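Local coordinates for protein putative invasin (Yersinia pseudotuberculosis IP 31758, PDB 5N40) that probably serves as an invasin-type bacterial surface adhesin, in which immunoglobulin-like domains are followed by a C-terminal C-type lectin-like domain, at residues Thr34-Asp37 against Ser38-Pro42; Ala115-Asn118 against Ile119-Ile123; Gln286-Ser289 against Leu290-Tyr294; Leu296-Ile299 against Gln300-Gly304. The protein carries 1 engineered substitution. All coordinates share one frame; numbering follows the deposited sequence.

Contact 1 of 4, residues Thr34-Asp37 against Ser38-Pro42; sequences TLRD and SNNNP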
loop_
_atom_site.group_PDB
_atom_site.type_symbol
_atom_site.label_atom_id
_atom_site.label_comp_id
_atom_site.label_asym_id
_atom_site.label_seq_id
_atom_site.Cartn_x
_atom_site.Cartn_y
_atom_site.Cartn_z
ATOM N N THR A 34 13.858 -29.012 39.021
ATOM C CA THR A 34 14.640 -29.860 39.920
ATOM C C THR A 34 14.463 -29.259 41.308
ATOM O O THR A 34 15.045 -28.218 41.617
ATOM C CB THR A 34 16.097 -29.916 39.488
ATOM O OG1 THR A 34 16.157 -30.397 38.137
ATOM C CG2 THR A 34 16.915 -30.846 40.414
ATOM N N LEU A 35 13.624 -29.895 42.125
ATOM C CA LEU A 35 13.216 -29.344 43.410
ATOM C C LEU A 35 14.133 -29.877 44.503
ATOM O O LEU A 35 14.221 -31.092 44.715
ATOM C CB LEU A 35 11.756 -29.691 43.698
ATOM C CG LEU A 35 11.123 -29.008 44.913
ATOM C CD1 LEU A 35 11.143 -27.494 44.770
ATOM C CD2 LEU A 35 9.698 -29.500 45.126
ATOM N N ARG A 36 14.821 -28.971 45.189
ATOM C CA ARG A 36 15.858 -29.338 46.146
ATOM C C ARG A 36 15.679 -28.538 47.425
ATOM O O ARG A 36 15.199 -27.400 47.399
ATOM C CB ARG A 36 17.257 -29.093 45.567
ATOM C CG ARG A 36 17.577 -29.943 44.340
ATOM C CD ARG A 36 17.805 -31.405 44.739
ATOM N NE ARG A 36 18.130 -32.289 43.616
ATOM C CZ ARG A 36 17.236 -32.957 42.889
ATOM N NH1 ARG A 36 15.932 -32.837 43.129
ATOM N NH2 ARG A 36 17.644 -33.741 41.900
ATOM N N ASP A 37 16.052 -29.151 48.547
ATOM C CA ASP A 37 16.006 -28.457 49.821
ATOM C C ASP A 37 17.348 -27.773 50.087
ATOM O O ASP A 37 18.247 -27.760 49.243
ATOM C CB ASP A 37 15.591 -29.411 50.951
ATOM C CG ASP A 37 16.641 -30.485 51.274
ATOM O OD1 ASP A 37 17.814 -30.354 50.882
ATOM O OD2 ASP A 37 16.271 -31.479 51.939
ATOM N N SER A 38 17.471 -27.163 51.268
ATOM C CA SER A 38 18.657 -26.377 51.590
ATOM C C SER A 38 19.910 -27.234 51.709
ATOM O O SER A 38 21.018 -26.687 51.699
ATOM C CB SER A 38 18.435 -25.614 52.892
ATOM O OG SER A 38 18.174 -26.512 53.956
ATOM N N ASN A 39 19.760 -28.550 51.834
ATOM C CA ASN A 39 20.879 -29.483 51.859
ATOM C C ASN A 39 21.107 -30.142 50.508
ATOM O O ASN A 39 21.915 -31.074 50.405
ATOM C CB ASN A 39 20.640 -30.551 52.927
ATOM C CG ASN A 39 20.664 -29.982 54.329
ATOM O OD1 ASN A 39 21.604 -29.286 54.708
ATOM N ND2 ASN A 39 19.621 -30.263 55.103
ATOM N N ASN A 40 20.400 -29.678 49.479
ATOM C CA ASN A 40 20.435 -30.213 48.121
ATOM C C ASN A 40 19.897 -31.635 48.028
ATOM O O ASN A 40 20.251 -32.372 47.102
ATOM C CB ASN A 40 21.838 -30.149 47.520
ATOM C CG ASN A 40 21.806 -30.083 46.004
ATOM O OD1 ASN A 40 20.894 -29.492 45.415
ATOM N ND2 ASN A 40 22.792 -30.696 45.364
ATOM N N ASN A 41 19.027 -32.036 48.959
ATOM C CA ASN A 41 18.296 -33.287 48.826
ATOM C C ASN A 41 17.087 -33.086 47.911
ATOM O O ASN A 41 16.456 -32.027 47.949
ATOM C CB ASN A 41 17.813 -33.781 50.187
ATOM C CG ASN A 41 18.932 -33.915 51.197
ATOM O OD1 ASN A 41 18.927 -33.254 52.239
ATOM N ND2 ASN A 41 19.893 -34.781 50.902
ATOM N N PRO A 42 16.731 -34.083 47.099
ATOM C CA PRO A 42 15.497 -33.976 46.306
ATOM C C PRO A 42 14.268 -33.937 47.202
ATOM O O PRO A 42 14.222 -34.591 48.244
ATOM C CB PRO A 42 15.517 -35.243 45.436
ATOM C CG PRO A 42 16.924 -35.741 45.482
ATOM C CD PRO A 42 17.454 -35.338 46.820
HETATM O O HOH W 1 20.542 -33.356 44.520
HETATM O O HOH W 2 13.698 -33.561 51.030
#

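Contact 2 of 4, residues Ala115-Asn118 against Ile119-Ile123; sequences ARKN and IGQAI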
loop_
_atom_site.group_PDB
_atom_site.type_symbol
_atom_site.label_atom_id
_atom_site.label_comp_id
_atom_site.label_asym_id
_atom_site.label_seq_id
_atom_site.Cartn_x
_atom_site.Cartn_y
_atom_site.Cartn_z
ATOM N N ALA A 115 -5.722 -3.993 -9.383
ATOM C CA ALA A 115 -4.380 -3.457 -9.199
ATOM C C ALA A 115 -4.243 -2.023 -9.680
ATOM O O ALA A 115 -3.250 -1.374 -9.340
ATOM C CB ALA A 115 -3.350 -4.326 -9.919
ATOM N N ARG A 116 -5.207 -1.515 -10.449
ATOM C CA ARG A 116 -5.120 -0.175 -11.016
ATOM C C ARG A 116 -6.454 0.526 -10.839
ATOM O O ARG A 116 -7.477 0.055 -11.347
ATOM C CB ARG A 116 -4.737 -0.224 -12.497
ATOM C CG ARG A 116 -4.676 1.153 -13.146
ATOM C CD ARG A 116 -4.273 1.087 -14.599
ATOM N NE ARG A 116 -4.321 2.421 -15.176
ATOM C CZ ARG A 116 -4.438 2.689 -16.473
ATOM N NH1 ARG A 116 -4.529 1.701 -17.358
ATOM N NH2 ARG A 116 -4.480 3.948 -16.876
ATOM N N LYS A 117 -6.440 1.647 -10.127
ATOM C CA LYS A 117 -7.630 2.459 -9.941
ATOM C C LYS A 117 -7.239 3.917 -10.141
ATOM O O LYS A 117 -6.111 4.226 -10.540
ATOM C CB LYS A 117 -8.263 2.211 -8.563
ATOM C CG LYS A 117 -8.741 0.780 -8.328
ATOM C CD LYS A 117 -9.596 0.685 -7.057
ATOM C CE LYS A 117 -10.037 -0.756 -6.762
ATOM N NZ LYS A 117 -10.982 -0.877 -5.599
ATOM N N ASN A 118 -8.186 4.813 -9.891
ATOM C CA ASN A 118 -7.972 6.245 -10.036
ATOM C C ASN A 118 -7.669 6.868 -8.682
ATOM O O ASN A 118 -8.193 6.436 -7.651
ATOM C CB ASN A 118 -9.203 6.935 -10.634
ATOM C CG ASN A 118 -9.641 6.318 -11.943
ATOM O OD1 ASN A 118 -8.817 5.998 -12.799
ATOM N ND2 ASN A 118 -10.954 6.135 -12.102
ATOM N N ILE A 119 -6.837 7.911 -8.696
ATOM C CA ILE A 119 -6.624 8.688 -7.481
ATOM C C ILE A 119 -7.976 9.113 -6.931
ATOM O O ILE A 119 -8.829 9.628 -7.663
ATOM C CB ILE A 119 -5.710 9.894 -7.760
ATOM C CG1 ILE A 119 -4.274 9.422 -7.987
ATOM C CG2 ILE A 119 -5.751 10.888 -6.592
ATOM C CD1 ILE A 119 -3.314 10.525 -8.415
ATOM N N GLY A 120 -8.173 8.893 -5.629
ATOM C CA GLY A 120 -9.442 9.092 -4.968
ATOM C C GLY A 120 -10.144 7.797 -4.611
ATOM O O GLY A 120 -10.940 7.774 -3.664
ATOM N N GLN A 121 -9.883 6.732 -5.361
ATOM C CA GLN A 121 -10.387 5.408 -5.040
ATOM C C GLN A 121 -9.401 4.703 -4.109
ATOM O O GLN A 121 -8.262 5.134 -3.932
ATOM C CB GLN A 121 -10.598 4.587 -6.312
ATOM C CG GLN A 121 -11.654 5.131 -7.252
ATOM C CD GLN A 121 -11.828 4.254 -8.473
ATOM O OE1 GLN A 121 -10.930 4.146 -9.312
ATOM N NE2 GLN A 121 -12.984 3.611 -8.577
ATOM N N ALA A 122 -9.859 3.608 -3.510
ATOM C CA ALA A 122 -9.045 2.796 -2.614
ATOM C C ALA A 122 -8.940 1.381 -3.158
ATOM O O ALA A 122 -9.947 0.788 -3.559
ATOM C CB ALA A 122 -9.629 2.767 -1.199
ATOM N N ILE A 123 -7.724 0.851 -3.162
ATOM C CA ILE A 123 -7.475 -0.540 -3.521
ATOM C C ILE A 123 -7.493 -1.378 -2.248
ATOM O O ILE A 123 -6.883 -1.007 -1.234
ATOM C CB ILE A 123 -6.137 -0.685 -4.266
ATOM C CG1 ILE A 123 -6.249 -0.097 -5.668
ATOM C CG2 ILE A 123 -5.714 -2.161 -4.367
ATOM C CD1 ILE A 123 -4.916 0.034 -6.398
#

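Contact 3 of 4, residues Gln286-Ser289 against Leu290-Tyr294; sequences QLVS and LYNLY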
loop_
_atom_site.group_PDB
_atom_site.type_symbol
_atom_site.label_atom_id
_atom_site.label_comp_id
_atom_site.label_asym_id
_atom_site.label_seq_id
_atom_site.Cartn_x
_atom_site.Cartn_y
_atom_site.Cartn_z
ATOM N N GLN A 286 -19.342 27.346 -28.362
ATOM C CA GLN A 286 -19.394 25.953 -27.923
ATOM C C GLN A 286 -18.337 25.675 -26.862
ATOM O O GLN A 286 -18.628 25.071 -25.826
ATOM C CB GLN A 286 -19.224 25.020 -29.119
ATOM C CG GLN A 286 -20.508 24.851 -29.927
ATOM C CD GLN A 286 -20.279 24.266 -31.299
ATOM O OE1 GLN A 286 -19.144 24.070 -31.724
ATOM N NE2 GLN A 286 -21.365 23.979 -32.003
ATOM N N LEU A 287 -17.102 26.126 -27.098
ATOM C CA LEU A 287 -16.044 25.934 -26.112
ATOM C C LEU A 287 -16.365 26.649 -24.808
ATOM O O LEU A 287 -16.084 26.131 -23.725
ATOM C CB LEU A 287 -14.705 26.418 -26.677
ATOM C CG LEU A 287 -14.069 25.502 -27.719
ATOM C CD1 LEU A 287 -12.955 26.240 -28.442
ATOM C CD2 LEU A 287 -13.540 24.221 -27.071
ATOM N N VAL A 288 -16.960 27.844 -24.886
ATOM C CA VAL A 288 -17.307 28.562 -23.667
ATOM C C VAL A 288 -18.387 27.811 -22.900
ATOM O O VAL A 288 -18.372 27.774 -21.665
ATOM C CB VAL A 288 -17.746 30.003 -23.993
ATOM C CG1 VAL A 288 -18.294 30.682 -22.750
ATOM C CG2 VAL A 288 -16.574 30.800 -24.556
ATOM N N SER A 289 -19.339 27.201 -23.617
ATOM C CA SER A 289 -20.375 26.420 -22.947
ATOM C C SER A 289 -19.779 25.210 -22.230
ATOM O O SER A 289 -20.271 24.813 -21.167
ATOM C CB SER A 289 -21.438 25.971 -23.953
ATOM O OG SER A 289 -20.990 24.855 -24.702
ATOM N N LEU A 290 -18.732 24.607 -22.797
ATOM C CA LEU A 290 -18.035 23.533 -22.090
ATOM C C LEU A 290 -17.332 24.068 -20.844
ATOM O O LEU A 290 -17.414 23.458 -19.769
ATOM C CB LEU A 290 -17.042 22.847 -23.028
ATOM C CG LEU A 290 -16.240 21.676 -22.438
ATOM C CD1 LEU A 290 -17.167 20.552 -22.014
ATOM C CD2 LEU A 290 -15.216 21.173 -23.441
ATOM N N TYR A 291 -16.651 25.215 -20.964
ATOM C CA TYR A 291 -16.069 25.854 -19.789
ATOM C C TYR A 291 -17.111 26.047 -18.692
ATOM O O TYR A 291 -16.850 25.779 -17.515
ATOM C CB TYR A 291 -15.446 27.207 -20.150
ATOM C CG TYR A 291 -15.118 27.966 -18.889
ATOM C CD1 TYR A 291 -13.995 27.637 -18.132
ATOM C CD2 TYR A 291 -15.956 28.964 -18.416
ATOM C CE1 TYR A 291 -13.708 28.299 -16.951
ATOM C CE2 TYR A 291 -15.682 29.631 -17.237
ATOM C CZ TYR A 291 -14.556 29.293 -16.507
ATOM O OH TYR A 291 -14.277 29.942 -15.330
ATOM N N ASN A 292 -18.298 26.544 -19.058
ATOM C CA ASN A 292 -19.327 26.823 -18.059
ATOM C C ASN A 292 -19.764 25.563 -17.322
ATOM O O ASN A 292 -20.224 25.641 -16.175
ATOM C CB ASN A 292 -20.531 27.490 -18.726
ATOM C CG ASN A 292 -20.256 28.928 -19.120
ATOM O OD1 ASN A 292 -19.424 29.606 -18.515
ATOM N ND2 ASN A 292 -20.966 29.407 -20.133
ATOM N N LEU A 293 -19.646 24.399 -17.962
ATOM C CA LEU A 293 -19.955 23.145 -17.289
ATOM C C LEU A 293 -18.881 22.793 -16.265
ATOM O O LEU A 293 -19.191 22.257 -15.192
ATOM C CB LEU A 293 -20.098 22.035 -18.330
ATOM C CG LEU A 293 -21.204 20.999 -18.159
ATOM C CD1 LEU A 293 -22.569 21.659 -18.094
ATOM C CD2 LEU A 293 -21.153 20.021 -19.320
ATOM N N TYR A 294 -17.619 23.098 -16.570
ATOM C CA TYR A 294 -16.480 22.792 -15.700
ATOM C C TYR A 294 -15.658 24.058 -15.491
ATOM O O TYR A 294 -14.542 24.181 -16.014
ATOM C CB TYR A 294 -15.615 21.686 -16.307
ATOM C CG TYR A 294 -16.391 20.453 -16.707
ATOM C CD1 TYR A 294 -16.728 19.486 -15.772
ATOM C CD2 TYR A 294 -16.792 20.260 -18.025
ATOM C CE1 TYR A 294 -17.446 18.353 -16.142
ATOM C CE2 TYR A 294 -17.505 19.138 -18.400
ATOM C CZ TYR A 294 -17.832 18.189 -17.458
ATOM O OH TYR A 294 -18.545 17.071 -17.849
#

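Contact 4 of 4, residues Leu296-Ile299 against Gln300-Gly304; sequences LNQI and QTVAG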
loop_
_atom_site.group_PDB
_atom_site.type_symbol
_atom_site.label_atom_id
_atom_site.label_comp_id
_atom_site.label_asym_id
_atom_site.label_seq_id
_atom_site.Cartn_x
_atom_site.Cartn_y
_atom_site.Cartn_z
ATOM N N LEU A 296 -13.731 27.541 -13.604
ATOM C CA LEU A 296 -12.705 27.785 -12.582
ATOM C C LEU A 296 -11.559 26.777 -12.687
ATOM O O LEU A 296 -11.015 26.317 -11.681
ATOM C CB LEU A 296 -13.321 27.754 -11.180
ATOM C CG LEU A 296 -14.657 28.477 -11.032
ATOM C CD1 LEU A 296 -15.205 28.261 -9.647
ATOM C CD2 LEU A 296 -14.526 29.968 -11.339
ATOM N N ASN A 297 -11.182 26.454 -13.925
ATOM C CA ASN A 297 -10.122 25.504 -14.264
ATOM C C ASN A 297 -10.485 24.060 -13.938
ATOM O O ASN A 297 -9.595 23.195 -13.854
ATOM C CB ASN A 297 -8.797 25.857 -13.587
ATOM C CG ASN A 297 -7.612 25.317 -14.349
ATOM O OD1 ASN A 297 -7.651 25.225 -15.573
ATOM N ND2 ASN A 297 -6.558 24.941 -13.633
ATOM N N GLN A 298 -11.770 23.761 -13.761
ATOM C CA GLN A 298 -12.174 22.374 -13.603
ATOM C C GLN A 298 -12.095 21.598 -14.911
ATOM O O GLN A 298 -12.174 20.366 -14.886
ATOM C CB GLN A 298 -13.577 22.315 -12.991
ATOM C CG GLN A 298 -13.553 22.664 -11.499
ATOM C CD GLN A 298 -14.910 22.672 -10.839
ATOM O OE1 GLN A 298 -15.207 21.819 -9.999
ATOM N NE2 GLN A 298 -15.732 23.656 -11.185
ATOM N N ILE A 299 -11.889 22.271 -16.044
ATOM C CA ILE A 299 -11.494 21.547 -17.246
ATOM C C ILE A 299 -10.234 20.743 -16.960
ATOM O O ILE A 299 -10.067 19.630 -17.472
ATOM C CB ILE A 299 -11.307 22.523 -18.424
ATOM C CG1 ILE A 299 -12.674 23.067 -18.890
ATOM C CG2 ILE A 299 -10.581 21.862 -19.589
ATOM C CD1 ILE A 299 -13.580 22.029 -19.533
ATOM N N GLN A 300 -9.354 21.270 -16.109
ATOM C CA GLN A 300 -8.159 20.553 -15.677
ATOM C C GLN A 300 -8.409 19.690 -14.439
ATOM O O GLN A 300 -8.044 18.507 -14.421
ATOM C CB GLN A 300 -7.023 21.547 -15.404
ATOM C CG GLN A 300 -5.683 20.879 -15.046
ATOM C CD GLN A 300 -4.728 21.820 -14.323
ATOM O OE1 GLN A 300 -4.447 22.922 -14.788
ATOM N NE2 GLN A 300 -4.224 21.382 -13.175
ATOM N N THR A 301 -9.009 20.254 -13.389
ATOM C CA THR A 301 -9.055 19.549 -12.112
ATOM C C THR A 301 -10.176 18.512 -12.024
ATOM O O THR A 301 -10.130 17.650 -11.143
ATOM C CB THR A 301 -9.166 20.557 -10.960
ATOM O OG1 THR A 301 -10.249 21.467 -11.195
ATOM C CG2 THR A 301 -7.875 21.349 -10.831
ATOM N N VAL A 302 -11.163 18.546 -12.911
ATOM C CA VAL A 302 -12.172 17.486 -12.983
ATOM C C VAL A 302 -11.893 16.531 -14.136
ATOM O O VAL A 302 -11.861 15.312 -13.947
ATOM C CB VAL A 302 -13.592 18.086 -13.092
ATOM C CG1 VAL A 302 -14.614 16.991 -13.373
ATOM C CG2 VAL A 302 -13.953 18.810 -11.814
ATOM N N ALA A 303 -11.697 17.066 -15.345
ATOM C CA ALA A 303 -11.548 16.232 -16.534
ATOM C C ALA A 303 -10.102 15.961 -16.914
ATOM O O ALA A 303 -9.855 15.051 -17.709
ATOM C CB ALA A 303 -12.257 16.875 -17.734
ATOM N N GLY A 304 -9.153 16.723 -16.375
ATOM C CA GLY A 304 -7.747 16.500 -16.617
ATOM C C GLY A 304 -7.154 17.189 -17.831
ATOM O O GLY A 304 -5.943 17.078 -18.044
HETATM O O HOH W 3 -9.688 24.297 -10.771
#

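Contact 1 of 4, residues Thr34-Asp37 against Ser38-Pro42
D37 opens a type I beta turn that runs to N40, and its carboxylate reaches forward to the residues that follow, which makes it an Asx turn as well. The first torsion (chi1 68°) wedges CG between the backbone N and the carbonyl carbon, and this brings OD1 over the turn. There OD1 takes two backbone N-H groups from opposite faces of the carboxylate plane: N39 N at 2.8 Å and N41 N, also at 2.8 Å. The turn is closed in the usual way by N40 N on D37 O, an oxygen that N11 ND2 also holds. Past the turn, D37 N donates to N41 O at 3.0 Å, the bond that leaves R36 and P42 facing each other as a single beta bridge. R36 lies across P42: bent at chi2 (-72°), its chain brings the guanidinium to lie with P42 CG over one face, 3.8 Å above the plane, and T34 CG2 over the other. The loop joins strands 28-34 and 48-52 of an invasin-type immunoglobulin-like domain. Within the guanidinium plane, R36 NH1 donates to L35 O at 2.9 Å, meeting that oxygen from above the carbonyl plane.

Contact 2 of 4, residues Ala115-Asn118 against Ile119-Ile123
The side-chain amides of N118 and Q121 lie side by side and point the same way, their planes only 20° apart, at the two ends of a type II beta turn. What the Q121 amide receives at its oxygen is the backbone: N118 N donates to Q121 OE1 at 2.9 Å, nearly straight, in the carbonyl plane and on a lone pair. The N118 amide turns its own oxygen elsewhere, to N217 ND2 on strand 209-217. The turn bond, Q121 N to N118 O, is also 2.9 Å, so N118 is held through both its backbone N and its backbone O by the same residue. G120 has the positive phi (107°) expected at the third position of such a turn. K117 crosses the Q121 side chain at about a right angle, with K117 CB 3.4 Å from Q121 OE1. Beyond CG its chain is extended, and this carries the methylenes past I123, where K117 CD and I123 CG1 come within 3.7 Å. This connection leads from edge strand 116-118 into strand 123-131, which belongs to the other sheet of the bacterial immunoglobulin-like domain, and buried I123 reaches back to V214 and F216 of strand 209-217, in the sheet of 116-118. At the end of the lysine, K117 NZ forms a salt bridge with D113 OD2 and donates to A122 O at 2.8 Å.

Contact 3 of 4, residues Gln286-Ser289 against Leu290-Tyr294
Q286 O is gripped by two donors. L290 N reaches it at 3.1 Å as the ordinary helical bond, and S289 OG donates to it at 2.6 Å, each tilted 18° from the carbonyl plane. The serine can do this because chi1 (79°) sets OG between its own backbone N and carbonyl carbon, turned back along the helix toward the preceding turn. The ladder continues with Y291 N on L287 O at 3.0 Å, the straightest of the bonds here, and with N292 N on V288 O at 2.9 Å. V288 O has further neighbours: it lies at the edge of the Y291 ring, near the ring plane, and is 3.3 Å from Y291 CB. These turns form helix 284-293 of the C-type lectin-like domain, and the helix is two-sided. L287 and L290 are buried against F244 of strand 242-245 and against M327, while L290 also meets L237 of strand 236-239. V288 and N292 sit on a more exposed side, one turn apart, their side chains running alongside each other and pointing the same way; the approach is V288 CG1 to N292 ND2 at 4.0 Å. Toward the C-terminal end the bonding becomes less regular. L293 N lies 3.3 Å from S289 O with a bent geometry and makes a weak bond to L290 O as well. L290 O also accepts Y294 N, and the Y294 ring turns its edge to L290 CD1, which lies in the ring plane.

Contact 4 of 4, residues Leu296-Ile299 against Gln300-Gly304
Q300 starts its contact with N297 at the root of the side chain, where Q300 CB sits 3.4 Å from N297 O. With CG anti to the backbone N (chi1 -176°) and the chain extended from there, the amide is carried out beside the N297 amide, and Q300 CD passes 3.7 Å from N297 ND2. At the tip, Q300 OE1 accepts from N297 ND2 at 3.1 Å. The donor comes in from well above the plane of the glutamine amide, and the two amides stand almost perpendicular, 87° apart. N297 OD1 is spoken for by T307 OG1. N297 occupies the N-cap position of the short helix 298-301, in the lectin-like adhesion domain, yet its side chain makes no capping bond; N297 O begins the helical bonding, accepting Q300 N from above the carbonyl plane and T301 N within it, at 3.0 Å. One residue on, Q298 O takes V302 N at 2.9 Å and, weakly, A303 N. The Q298 side chain crosses V302, whose CG2 touches Q298 CB and Q298 OE1, each at 3.7 Å, while Q298 NE2 bonds back to P295 O. I299 turns away from this surface and is buried against W305 and T307. A water donates to L296 O at 2.6 Å and is hydrogen-bonded to T301 OG1.

The four contacts are strung along an elongated molecule. Contact 1 lies far out in the N-terminal immunoglobulin-like domain, its centre about 68 Å from that of contact 2 and about 95 Å from that of contact 3. Contact 2 belongs to the next immunoglobulin-like domain and comes nearer to the lectin-like end, with nearest atoms about 9 Å from contact 4. Contacts 3 and 4, with centres about 11 Å apart, touch directly: Y291 OH lies 3.0 Å from L296 N, a probable hydrogen bond, and L290 and Y294 pack on I299. Both belong to the adhesion domain, which also carries the disulfide C279-C350.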